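Local structure of mnemiopsin 1 (Mnemiopsis leidyi, 5VP3) at residues E9-L14 against W101-R106; V17-K22 against F108-R113; E114-G119 against L185-W190. The protein probably emits light when calcium binds to its EF-hands, acting as a calcium-regulated photoprotein of a ctenophore. All coordinates share one frame; numbering follows the deposited sequence.

Contact 1 (E9-L14 against W101-R106)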
loop_
_atom_site.group_PDB
_atom_site.type_symbol
_atom_site.label_atom_id
_atom_site.label_comp_id
_atom_site.label_asym_id
_atom_site.label_seq_id
_atom_site.Cartn_x
_atom_site.Cartn_y
_atom_site.Cartn_z
ATOM N N GLU A 9 -12.935 1.926 -8.108
ATOM C CA GLU A 9 -12.627 0.612 -8.641
ATOM C C GLU A 9 -12.957 -0.523 -7.709
ATOM O O GLU A 9 -13.260 -1.542 -8.156
ATOM C CB GLU A 9 -11.167 0.471 -9.071
ATOM C CG GLU A 9 -10.814 0.852 -10.483
ATOM C CD GLU A 9 -11.600 0.138 -11.510
ATOM O OE1 GLU A 9 -11.442 -1.052 -11.710
ATOM O OE2 GLU A 9 -12.399 0.804 -12.084
ATOM N N SER A 10 -12.869 -0.340 -6.416
ATOM C CA SER A 10 -13.166 -1.449 -5.513
ATOM C C SER A 10 -14.672 -1.708 -5.432
ATOM O O SER A 10 -15.102 -2.869 -5.413
ATOM C CB SER A 10 -12.578 -1.183 -4.123
ATOM O OG SER A 10 -11.164 -1.430 -4.095
ATOM N N TYR A 11 -15.492 -0.649 -5.359
ATOM C CA TYR A 11 -16.941 -0.827 -5.506
ATOM C C TYR A 11 -17.272 -1.432 -6.863
ATOM O O TYR A 11 -18.028 -2.408 -6.953
ATOM C CB TYR A 11 -17.685 0.506 -5.316
ATOM C CG TYR A 11 -17.955 0.804 -3.865
ATOM C CD1 TYR A 11 -18.773 -0.027 -3.101
ATOM C CD2 TYR A 11 -17.375 1.894 -3.247
ATOM C CE1 TYR A 11 -18.998 0.236 -1.747
ATOM C CE2 TYR A 11 -17.599 2.160 -1.917
ATOM C CZ TYR A 11 -18.415 1.342 -1.177
ATOM O OH TYR A 11 -18.601 1.661 0.142
ATOM N N ARG A 12 -16.683 -0.892 -7.936
ATOM C CA ARG A 12 -16.900 -1.498 -9.249
ATOM C C ARG A 12 -16.668 -3.010 -9.194
ATOM O O ARG A 12 -17.486 -3.803 -9.668
ATOM C CB ARG A 12 -15.983 -0.840 -10.270
ATOM C CG ARG A 12 -16.190 -1.297 -11.712
ATOM C CD ARG A 12 -14.979 -0.852 -12.541
ATOM N NE ARG A 12 -15.019 -1.371 -13.901
ATOM C CZ ARG A 12 -14.006 -1.306 -14.768
ATOM N NH1 ARG A 12 -12.840 -0.740 -14.432
ATOM N NH2 ARG A 12 -14.151 -1.829 -15.981
ATOM N N TYR A 13 -15.567 -3.431 -8.583
ATOM C CA TYR A 13 -15.233 -4.846 -8.621
ATOM C C TYR A 13 -16.220 -5.669 -7.803
ATOM O O TYR A 13 -16.669 -6.732 -8.239
ATOM C CB TYR A 13 -13.810 -5.050 -8.115
ATOM C CG TYR A 13 -13.537 -6.467 -7.813
ATOM C CD1 TYR A 13 -13.449 -7.400 -8.832
ATOM C CD2 TYR A 13 -13.395 -6.895 -6.515
ATOM C CE1 TYR A 13 -13.210 -8.721 -8.560
ATOM C CE2 TYR A 13 -13.154 -8.219 -6.225
ATOM C CZ TYR A 13 -13.062 -9.126 -7.255
ATOM O OH TYR A 13 -12.809 -10.446 -6.979
ATOM N N LEU A 14 -16.550 -5.211 -6.601
ATOM C CA LEU A 14 -17.440 -5.979 -5.754
ATOM C C LEU A 14 -18.781 -6.158 -6.438
ATOM O O LEU A 14 -19.311 -7.275 -6.506
ATOM C CB LEU A 14 -17.609 -5.284 -4.411
ATOM C CG LEU A 14 -16.320 -5.251 -3.580
ATOM C CD1 LEU A 14 -16.544 -4.368 -2.397
ATOM C CD2 LEU A 14 -15.897 -6.689 -3.142
ATOM N N TRP A 101 -11.641 8.957 2.385
ATOM C CA TRP A 101 -10.435 8.131 2.448
ATOM C C TRP A 101 -10.659 6.884 3.278
ATOM O O TRP A 101 -10.262 5.790 2.871
ATOM C CB TRP A 101 -9.285 8.936 3.009
ATOM C CG TRP A 101 -7.972 8.175 3.265
ATOM C CD1 TRP A 101 -7.348 8.052 4.455
ATOM C CD2 TRP A 101 -7.123 7.528 2.304
ATOM N NE1 TRP A 101 -6.170 7.365 4.315
ATOM C CE2 TRP A 101 -6.005 7.034 3.002
ATOM C CE3 TRP A 101 -7.199 7.312 0.929
ATOM C CZ2 TRP A 101 -4.973 6.339 2.374
ATOM C CZ3 TRP A 101 -6.172 6.604 0.309
ATOM C CH2 TRP A 101 -5.070 6.137 1.033
ATOM N N VAL A 102 -11.254 7.028 4.468
ATOM C CA VAL A 102 -11.483 5.858 5.328
ATOM C C VAL A 102 -12.322 4.840 4.591
ATOM O O VAL A 102 -12.016 3.637 4.572
ATOM C CB VAL A 102 -12.163 6.269 6.650
ATOM C CG1 VAL A 102 -12.461 5.043 7.508
ATOM C CG2 VAL A 102 -11.301 7.270 7.429
ATOM N N GLU A 103 -13.394 5.315 3.965
ATOM C CA GLU A 103 -14.291 4.422 3.256
ATOM C C GLU A 103 -13.579 3.752 2.090
ATOM O O GLU A 103 -13.756 2.548 1.855
ATOM C CB GLU A 103 -15.498 5.205 2.739
ATOM C CG GLU A 103 -16.486 4.298 2.032
ATOM C CD GLU A 103 -17.753 5.003 1.566
ATOM O OE1 GLU A 103 -17.893 6.235 1.760
ATOM O OE2 GLU A 103 -18.590 4.297 0.972
ATOM N N ALA A 104 -12.779 4.522 1.345
ATOM C CA ALA A 104 -12.022 3.946 0.231
ATOM C C ALA A 104 -11.128 2.815 0.725
ATOM O O ALA A 104 -11.046 1.756 0.092
ATOM C CB ALA A 104 -11.189 5.031 -0.454
ATOM N N ASN A 105 -10.507 2.992 1.904
ATOM C CA ASN A 105 -9.656 1.946 2.456
ATOM C C ASN A 105 -10.441 0.721 2.851
ATOM O O ASN A 105 -9.976 -0.399 2.647
ATOM C CB ASN A 105 -8.884 2.473 3.644
ATOM C CG ASN A 105 -7.582 3.072 3.226
ATOM O OD1 ASN A 105 -6.577 2.374 3.086
ATOM N ND2 ASN A 105 -7.581 4.368 3.005
ATOM N N ARG A 106 -11.632 0.897 3.405
ATOM C CA ARG A 106 -12.374 -0.259 3.874
ATOM C C ARG A 106 -13.019 -1.018 2.715
ATOM O O ARG A 106 -13.142 -2.231 2.790
ATOM C CB ARG A 106 -13.418 0.177 4.911
ATOM C CG ARG A 106 -12.793 0.587 6.250
ATOM C CD ARG A 106 -12.315 -0.614 7.050
ATOM N NE ARG A 106 -10.905 -0.931 6.835
ATOM C CZ ARG A 106 -10.360 -2.136 7.050
ATOM N NH1 ARG A 106 -9.068 -2.316 6.838
ATOM N NH2 ARG A 106 -11.095 -3.169 7.459
#
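Tyr-11 and Glu-103 join two helical segments, 9-14 and 101-106, whose backbones stay well apart, with 10.6 Å between the CA atoms of this pair. Only the ends of these two side chains meet. Tyr-11 OH donates a hydrogen bond to Glu-103 OE2 at 2.8 Å. The carboxylate oxygen accepts it on its anti lone pair, away from OE1. Glu-103 OE2 sits at the edge of the tyrosine ring, near the ring plane, and also lies 3.7 Å from Tyr-11 CZ. The two side chains cross at about a right angle, and the carboxylate plane stands 89° from the ring plane. Glu-103 reaches this far because its chain is extended, with CG anti to the backbone N (chi1 -178°). The phenol is buried, so the bond gives its hydroxyl a partner; it probably also steadies the charge of the carboxylate.

Each segment has its own side-chain bond. Arg-12 NH1 forms a salt bridge to Glu-9 OE2 at 2.8 Å, one helical turn back. Asn-105 ND2 donates to Trp-101 O at 3.0 Å. That carbonyl also takes the helical bond from Asn-105 N, and the two donors come from opposite faces of its plane. Asn-105 ND2 also lies 3.1 Å above the plane of the Trp-101 ring, over its centre; its bond to the carbonyl keeps the amide there.

The contact ties the N-terminal helix 9-16 to helix 101-117, which follows strand 96-97. That strand pairs with strand 50-51 of the first metal-binding loop, consistent with paired EF-hands. Val-107 and Trp-21 pack on Tyr-11, and Phe-23 touches Glu-103. Val-102 and Asn-105 meet helix 30-43, while Trp-101 and Ala-104 rest on Leu-96 of strand 96-97.

Contact 2 (V17-K22 against F108-R113)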
loop_
_atom_site.group_PDB
_atom_site.type_symbol
_atom_site.label_atom_id
_atom_site.label_comp_id
_atom_site.label_asym_id
_atom_site.label_seq_id
_atom_site.Cartn_x
_atom_site.Cartn_y
_atom_site.Cartn_z
ATOM N N VAL A 17 -19.073 -8.841 -9.117
ATOM C CA VAL A 17 -19.158 -10.239 -8.688
ATOM C C VAL A 17 -20.303 -10.447 -7.693
ATOM O O VAL A 17 -20.338 -11.460 -6.980
ATOM C CB VAL A 17 -17.813 -10.739 -8.115
ATOM C CG1 VAL A 17 -16.719 -10.624 -9.142
ATOM C CG2 VAL A 17 -17.381 -9.959 -6.874
ATOM N N GLY A 18 -21.213 -9.484 -7.591
ATOM C CA GLY A 18 -22.383 -9.648 -6.758
ATOM C C GLY A 18 -22.134 -9.500 -5.282
ATOM O O GLY A 18 -22.949 -9.969 -4.490
ATOM N N ASN A 19 -21.045 -8.853 -4.873
ATOM C CA ASN A 19 -20.742 -8.711 -3.455
ATOM C C ASN A 19 -21.524 -7.503 -2.950
ATOM O O ASN A 19 -21.436 -6.424 -3.538
ATOM C CB ASN A 19 -19.232 -8.580 -3.249
ATOM C CG ASN A 19 -18.853 -8.297 -1.822
ATOM O OD1 ASN A 19 -19.271 -7.312 -1.264
ATOM N ND2 ASN A 19 -18.040 -9.166 -1.230
ATOM N N THR A 20 -22.336 -7.693 -1.904
ATOM C CA THR A 20 -23.280 -6.664 -1.451
ATOM C C THR A 20 -22.714 -5.775 -0.343
ATOM O O THR A 20 -23.477 -5.061 0.316
ATOM C CB THR A 20 -24.575 -7.319 -0.932
ATOM O OG1 THR A 20 -24.229 -8.256 0.087
ATOM C CG2 THR A 20 -25.319 -8.050 -2.035
ATOM N N TRP A 21 -21.410 -5.819 -0.109
ATOM C CA TRP A 21 -20.838 -5.193 1.079
ATOM C C TRP A 21 -21.179 -3.713 1.133
ATOM O O TRP A 21 -21.158 -3.006 0.108
ATOM C CB TRP A 21 -19.317 -5.396 1.085
ATOM C CG TRP A 21 -18.567 -4.742 2.176
ATOM C CD1 TRP A 21 -18.190 -5.306 3.378
ATOM C CD2 TRP A 21 -18.065 -3.412 2.183
ATOM N NE1 TRP A 21 -17.497 -4.388 4.126
ATOM C CE2 TRP A 21 -17.405 -3.218 3.415
ATOM C CE3 TRP A 21 -18.118 -2.353 1.271
ATOM C CZ2 TRP A 21 -16.788 -2.014 3.746
ATOM C CZ3 TRP A 21 -17.513 -1.161 1.606
ATOM C CH2 TRP A 21 -16.854 -0.998 2.821
ATOM N N LYS A 22 -21.471 -3.246 2.357
ATOM C CA LYS A 22 -21.778 -1.853 2.650
ATOM C C LYS A 22 -20.875 -1.322 3.743
ATOM O O LYS A 22 -20.641 -1.977 4.761
ATOM C CB LYS A 22 -23.259 -1.672 3.112
ATOM C CG LYS A 22 -24.283 -1.684 1.993
ATOM C CD LYS A 22 -23.826 -0.770 0.835
ATOM C CE LYS A 22 -24.982 -0.294 -0.033
ATOM N NZ LYS A 22 -25.367 -1.347 -1.009
ATOM N N PHE A 108 -11.661 -1.271 -0.237
ATOM C CA PHE A 108 -10.525 -1.986 -0.805
ATOM C C PHE A 108 -10.244 -3.270 -0.022
ATOM O O PHE A 108 -9.969 -4.325 -0.617
ATOM C CB PHE A 108 -9.292 -1.081 -0.824
ATOM C CG PHE A 108 -8.043 -1.792 -1.248
ATOM C CD1 PHE A 108 -7.787 -2.012 -2.587
ATOM C CD2 PHE A 108 -7.154 -2.287 -0.314
ATOM C CE1 PHE A 108 -6.672 -2.690 -2.993
ATOM C CE2 PHE A 108 -6.002 -2.959 -0.720
ATOM C CZ PHE A 108 -5.770 -3.147 -2.057
ATOM N N ALA A 109 -10.348 -3.217 1.312
ATOM C CA ALA A 109 -10.069 -4.404 2.114
ATOM C C ALA A 109 -11.059 -5.519 1.805
ATOM O O ALA A 109 -10.679 -6.696 1.760
ATOM C CB ALA A 109 -10.116 -4.078 3.607
ATOM N N GLU A 110 -12.345 -5.182 1.678
ATOM C CA GLU A 110 -13.326 -6.188 1.286
ATOM C C GLU A 110 -13.009 -6.759 -0.090
ATOM O O GLU A 110 -13.136 -7.967 -0.307
ATOM C CB GLU A 110 -14.727 -5.592 1.303
ATOM C CG GLU A 110 -15.810 -6.545 0.854
ATOM C CD GLU A 110 -16.053 -7.724 1.783
ATOM O OE1 GLU A 110 -15.697 -7.644 2.971
ATOM O OE2 GLU A 110 -16.629 -8.742 1.315
ATOM N N ALA A 111 -12.598 -5.906 -1.037
ATOM C CA ALA A 111 -12.263 -6.391 -2.374
ATOM C C ALA A 111 -11.064 -7.344 -2.348
ATOM O O ALA A 111 -11.049 -8.343 -3.066
ATOM C CB ALA A 111 -12.009 -5.208 -3.303
ATOM N N GLU A 112 -10.058 -7.078 -1.506
ATOM C CA GLU A 112 -8.982 -8.051 -1.351
ATOM C C GLU A 112 -9.501 -9.363 -0.765
ATOM O O GLU A 112 -9.050 -10.438 -1.156
ATOM C CB GLU A 112 -7.847 -7.484 -0.475
ATOM C CG GLU A 112 -6.996 -6.428 -1.166
ATOM C CD GLU A 112 -5.927 -7.008 -2.059
ATOM O OE1 GLU A 112 -4.906 -7.558 -1.565
ATOM O OE2 GLU A 112 -6.097 -6.898 -3.288
ATOM N N ARG A 113 -10.408 -9.302 0.209
ATOM C CA ARG A 113 -10.979 -10.547 0.733
ATOM C C ARG A 113 -11.747 -11.323 -0.344
ATOM O O ARG A 113 -11.712 -12.561 -0.379
ATOM C CB ARG A 113 -11.891 -10.248 1.930
ATOM C CG ARG A 113 -11.080 -9.867 3.214
ATOM C CD ARG A 113 -11.970 -9.720 4.445
ATOM N NE ARG A 113 -12.989 -8.666 4.309
ATOM C CZ ARG A 113 -12.899 -7.435 4.827
ATOM N NH1 ARG A 113 -11.834 -7.052 5.533
ATOM N NH2 ARG A 113 -13.891 -6.572 4.651
#
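Trp-21 lies against the side chain of Glu-110, with one indole face over its aliphatic part. Glu-110 CG makes a CH-pi contact, 3.9 Å from the centroid of the five-membered ring and 26° off its normal. The carboxylate runs nearly parallel to the indole, the planes 10° apart, and Glu-110 OE1 is 3.4 Å from Trp-21 CD1. A bend at chi2 (67°) lays Glu-110 along the ring in this way.

The two carboxylate oxygens have different partners. Asn-19 ND2 donates to Glu-110 OE2 at 2.9 Å, on the anti lone pair. Arg-113 grips OE1 side-on with two nitrogens: NH2 at 2.7 Å from Glu-110 OE1 and NE at 3.2 Å from the same atom. With Glu-110 replaced by an alanine, Trp-21 would probably lose the cover on this face, and the Arg-113 guanidinium would be likely to turn more freely without its acceptor.

Asn-19 ND2 has a second acceptor in Glu-114 OE1. Asn-19 OD1 accepts a hydrogen bond from the backbone N of Trp-21 at 2.9 Å, which fixes the amide. The segment 17-22 is thus a loop pinned to the surface of helix 101-117. It opens with a Schellman motif at Gly-18 that ends helix 9-16, and continues directly into the Asx turn of Asn-19.

Contact 3 (E114-G119 against L185-W190)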
loop_
_atom_site.group_PDB
_atom_site.type_symbol
_atom_site.label_atom_id
_atom_site.label_comp_id
_atom_site.label_asym_id
_atom_site.label_seq_id
_atom_site.Cartn_x
_atom_site.Cartn_y
_atom_site.Cartn_z
ATOM N N GLU A 114 -12.452 -10.612 -1.228
ATOM C CA GLU A 114 -13.227 -11.257 -2.296
ATOM C C GLU A 114 -12.283 -11.926 -3.282
ATOM O O GLU A 114 -12.463 -13.088 -3.652
ATOM C CB GLU A 114 -14.099 -10.189 -2.976
ATOM C CG GLU A 114 -15.062 -10.658 -4.061
ATOM C CD GLU A 114 -16.107 -11.640 -3.540
ATOM O OE1 GLU A 114 -16.514 -11.507 -2.373
ATOM O OE2 GLU A 114 -16.513 -12.547 -4.292
ATOM N N ARG A 115 -11.238 -11.231 -3.630
ATOM C CA ARG A 115 -10.185 -11.778 -4.430
ATOM C C ARG A 115 -9.577 -13.025 -3.821
ATOM O O ARG A 115 -9.367 -13.956 -4.496
ATOM C CB ARG A 115 -9.106 -10.761 -4.668
ATOM C CG ARG A 115 -9.309 -9.808 -5.812
ATOM C CD ARG A 115 -8.220 -8.750 -5.863
ATOM N NE ARG A 115 -8.834 -7.562 -6.299
ATOM C CZ ARG A 115 -8.928 -6.460 -5.631
ATOM N NH1 ARG A 115 -8.355 -6.285 -4.509
ATOM N NH2 ARG A 115 -9.596 -5.517 -6.177
ATOM N N GLU A 116 -9.299 -13.012 -2.546
ATOM C CA GLU A 116 -8.738 -14.151 -1.895
ATOM C C GLU A 116 -9.643 -15.337 -2.041
ATOM O O GLU A 116 -9.236 -16.368 -2.436
ATOM C CB GLU A 116 -8.525 -13.932 -0.415
ATOM C CG GLU A 116 -7.336 -13.144 -0.049
ATOM C CD GLU A 116 -7.314 -12.809 1.405
ATOM O OE1 GLU A 116 -8.345 -12.709 2.005
ATOM O OE2 GLU A 116 -6.269 -12.631 1.932
ATOM N N ARG A 117 -10.884 -15.142 -1.700
ATOM C CA ARG A 117 -11.842 -16.195 -1.756
ATOM C C ARG A 117 -11.977 -16.741 -3.165
ATOM O O ARG A 117 -12.229 -17.863 -3.347
ATOM C CB ARG A 117 -13.168 -15.768 -1.140
ATOM C CG ARG A 117 -14.264 -15.428 -2.083
ATOM C CD ARG A 117 -15.603 -15.402 -1.421
ATOM N NE ARG A 117 -16.127 -16.699 -1.217
ATOM C CZ ARG A 117 -17.206 -16.943 -0.518
ATOM N NH1 ARG A 117 -17.859 -15.972 0.038
ATOM N NH2 ARG A 117 -17.633 -18.167 -0.381
ATOM N N ARG A 118 -11.725 -15.926 -4.148
ATOM C CA ARG A 118 -11.865 -16.324 -5.513
ATOM C C ARG A 118 -10.591 -16.766 -6.155
ATOM O O ARG A 118 -10.586 -17.067 -7.289
ATOM C CB ARG A 118 -12.448 -15.215 -6.309
ATOM C CG ARG A 118 -13.897 -15.027 -6.102
ATOM C CD ARG A 118 -14.414 -13.826 -6.820
ATOM N NE ARG A 118 -15.814 -13.727 -6.549
ATOM C CZ ARG A 118 -16.746 -14.261 -7.306
ATOM N NH1 ARG A 118 -16.420 -14.869 -8.390
ATOM N NH2 ARG A 118 -17.998 -14.161 -6.987
ATOM N N GLY A 119 -9.516 -16.824 -5.406
ATOM C CA GLY A 119 -8.250 -17.263 -5.959
ATOM C C GLY A 119 -7.650 -16.297 -6.941
ATOM O O GLY A 119 -6.787 -16.685 -7.733
ATOM N N LEU A 185 4.579 -8.030 5.824
ATOM C CA LEU A 185 4.878 -6.677 6.298
ATOM C C LEU A 185 4.029 -5.633 5.593
ATOM O O LEU A 185 3.518 -4.693 6.219
ATOM C CB LEU A 185 6.351 -6.405 6.049
ATOM C CG LEU A 185 6.975 -5.226 6.748
ATOM C CD1 LEU A 185 8.477 -5.487 6.832
ATOM C CD2 LEU A 185 6.706 -3.913 5.998
ATOM N N PHE A 186 3.873 -5.776 4.278
ATOM C CA PHE A 186 3.111 -4.804 3.490
ATOM C C PHE A 186 1.617 -4.894 3.776
ATOM O O PHE A 186 0.908 -3.889 3.708
ATOM C CB PHE A 186 3.388 -5.021 1.990
ATOM C CG PHE A 186 4.489 -4.125 1.421
ATOM C CD1 PHE A 186 5.729 -4.019 2.022
ATOM C CD2 PHE A 186 4.287 -3.432 0.270
ATOM C CE1 PHE A 186 6.719 -3.203 1.477
ATOM C CE2 PHE A 186 5.266 -2.630 -0.259
ATOM C CZ PHE A 186 6.484 -2.521 0.358
ATOM N N ARG A 187 1.123 -6.060 4.093
ATOM C CA ARG A 187 -0.242 -6.179 4.508
ATOM C C ARG A 187 -0.503 -5.353 5.754
ATOM O O ARG A 187 -1.471 -4.696 5.832
ATOM C CB ARG A 187 -0.675 -7.612 4.718
ATOM C CG ARG A 187 -0.674 -8.460 3.493
ATOM C CD ARG A 187 -1.354 -9.790 3.667
ATOM N NE ARG A 187 -2.191 -9.975 2.548
ATOM C CZ ARG A 187 -3.490 -9.944 2.590
ATOM N NH1 ARG A 187 -4.110 -9.834 3.720
ATOM N NH2 ARG A 187 -4.127 -10.058 1.469
ATOM N N LYS A 188 0.399 -5.383 6.701
ATOM C CA LYS A 188 0.260 -4.541 7.885
ATOM C C LYS A 188 0.469 -3.068 7.547
ATOM O O LYS A 188 -0.319 -2.207 7.952
ATOM C CB LYS A 188 1.261 -4.968 8.967
ATOM C CG LYS A 188 1.058 -6.386 9.504
ATOM C CD LYS A 188 -0.265 -6.541 10.185
ATOM C CE LYS A 188 -0.450 -7.955 10.738
ATOM N NZ LYS A 188 -1.883 -8.374 10.700
ATOM N N PHE A 189 1.547 -2.754 6.824
ATOM C CA PHE A 189 1.903 -1.358 6.599
ATOM C C PHE A 189 0.808 -0.645 5.806
ATOM O O PHE A 189 0.514 0.525 6.058
ATOM C CB PHE A 189 3.282 -1.293 5.895
ATOM C CG PHE A 189 3.938 0.100 5.869
ATOM C CD1 PHE A 189 4.662 0.579 6.971
ATOM C CD2 PHE A 189 3.868 0.911 4.722
ATOM C CE1 PHE A 189 5.279 1.866 6.946
ATOM C CE2 PHE A 189 4.483 2.188 4.689
ATOM C CZ PHE A 189 5.192 2.656 5.804
ATOM N N TRP A 190 0.179 -1.331 4.878
ATOM C CA TRP A 190 -0.722 -0.740 3.942
ATOM C C TRP A 190 -2.212 -1.114 4.087
ATOM O O TRP A 190 -2.990 -0.749 3.258
ATOM C CB TRP A 190 -0.293 -1.113 2.542
ATOM C CG TRP A 190 1.056 -0.761 2.101
ATOM C CD1 TRP A 190 2.082 -1.585 1.910
ATOM C CD2 TRP A 190 1.498 0.511 1.696
ATOM N NE1 TRP A 190 3.149 -0.916 1.462
ATOM C CE2 TRP A 190 2.810 0.388 1.314
ATOM C CE3 TRP A 190 0.904 1.748 1.639
ATOM C CZ2 TRP A 190 3.543 1.444 0.887
ATOM C CZ3 TRP A 190 1.615 2.775 1.213
ATOM C CH2 TRP A 190 2.929 2.632 0.839
#
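Glu-116 and Arg-187 face each other between two helices of an EF-hand photoprotein. Segment 185-190 belongs to helix 179-190, which leaves the last metal-binding loop with the ligand Glu-181 in its first turn, and segment 114-119 holds the last turn of helix 101-117 and the turn that follows it. The backbones are far apart, with 13.3 Å between the CA atoms of this pair.

The ionic contacts come first. Glu-116 OE2 forms a long salt bridge with Arg-187 NH2 at 3.4 Å. The side chains come from opposite directions, and the carboxylate and guanidinium planes are 8° apart. Yet the oxygen lies well out of the guanidinium plane, so no N-H points at it and the attraction is between charges alone. Glu-116 gets there with an extended chain (chi2 172°), whereas Arg-187 is bent at chi3. Arg-187 NH1 makes a weak hydrogen bond to Glu-192 OE2, and its side chain rests on Ile-124 of helix 123-135. A bound cadmium ion lies about 4 Å from the Arg-187 side chain. A tighter salt bridge lies within the first segment: Arg-118 NE donates to Glu-114 OE2 at 2.6 Å, nearly straight at 173° and in the guanidinium plane.

Backbone bonds close the helix. Gly-119, with positive phi, forms a Schellman motif, and its N bonds Glu-116 O at 3.0 Å.

Aromatic contacts gather on the other segment. Phe-186, Phe-189 and Trp-190 are buried. Phe-186 meets Tyr-131, and Trp-190 packs on Leu-127 of helix 123-135 and on Phe-85 of helix 71-87. Phe-189 CD2 stands 3.6 Å above the centre of the Trp-190 ring. Trp-190 NE1 in turn lies 3.0 Å above the Phe-186 ring plane, offset toward its rim.

Overall arrangement
Helix 101-117 runs through all three contacts. Contact 1 uses its start, contact 2 its middle and contact 3 its end. The centres of contacts 1 and 2 are about 8 Å apart, those of 2 and 3 about 12 Å, and those of 1 and 3 about 14 Å. Contacts 1 and 2 alternate along the chain, because helix 9-16 and the loop after it lie beside successive parts of the long helix. Contact 3 comes later and reaches helix 179-190. The long helix therefore links the N-terminal part of the chain to the C-terminal EF-hand pair within one compact, mainly helical protein.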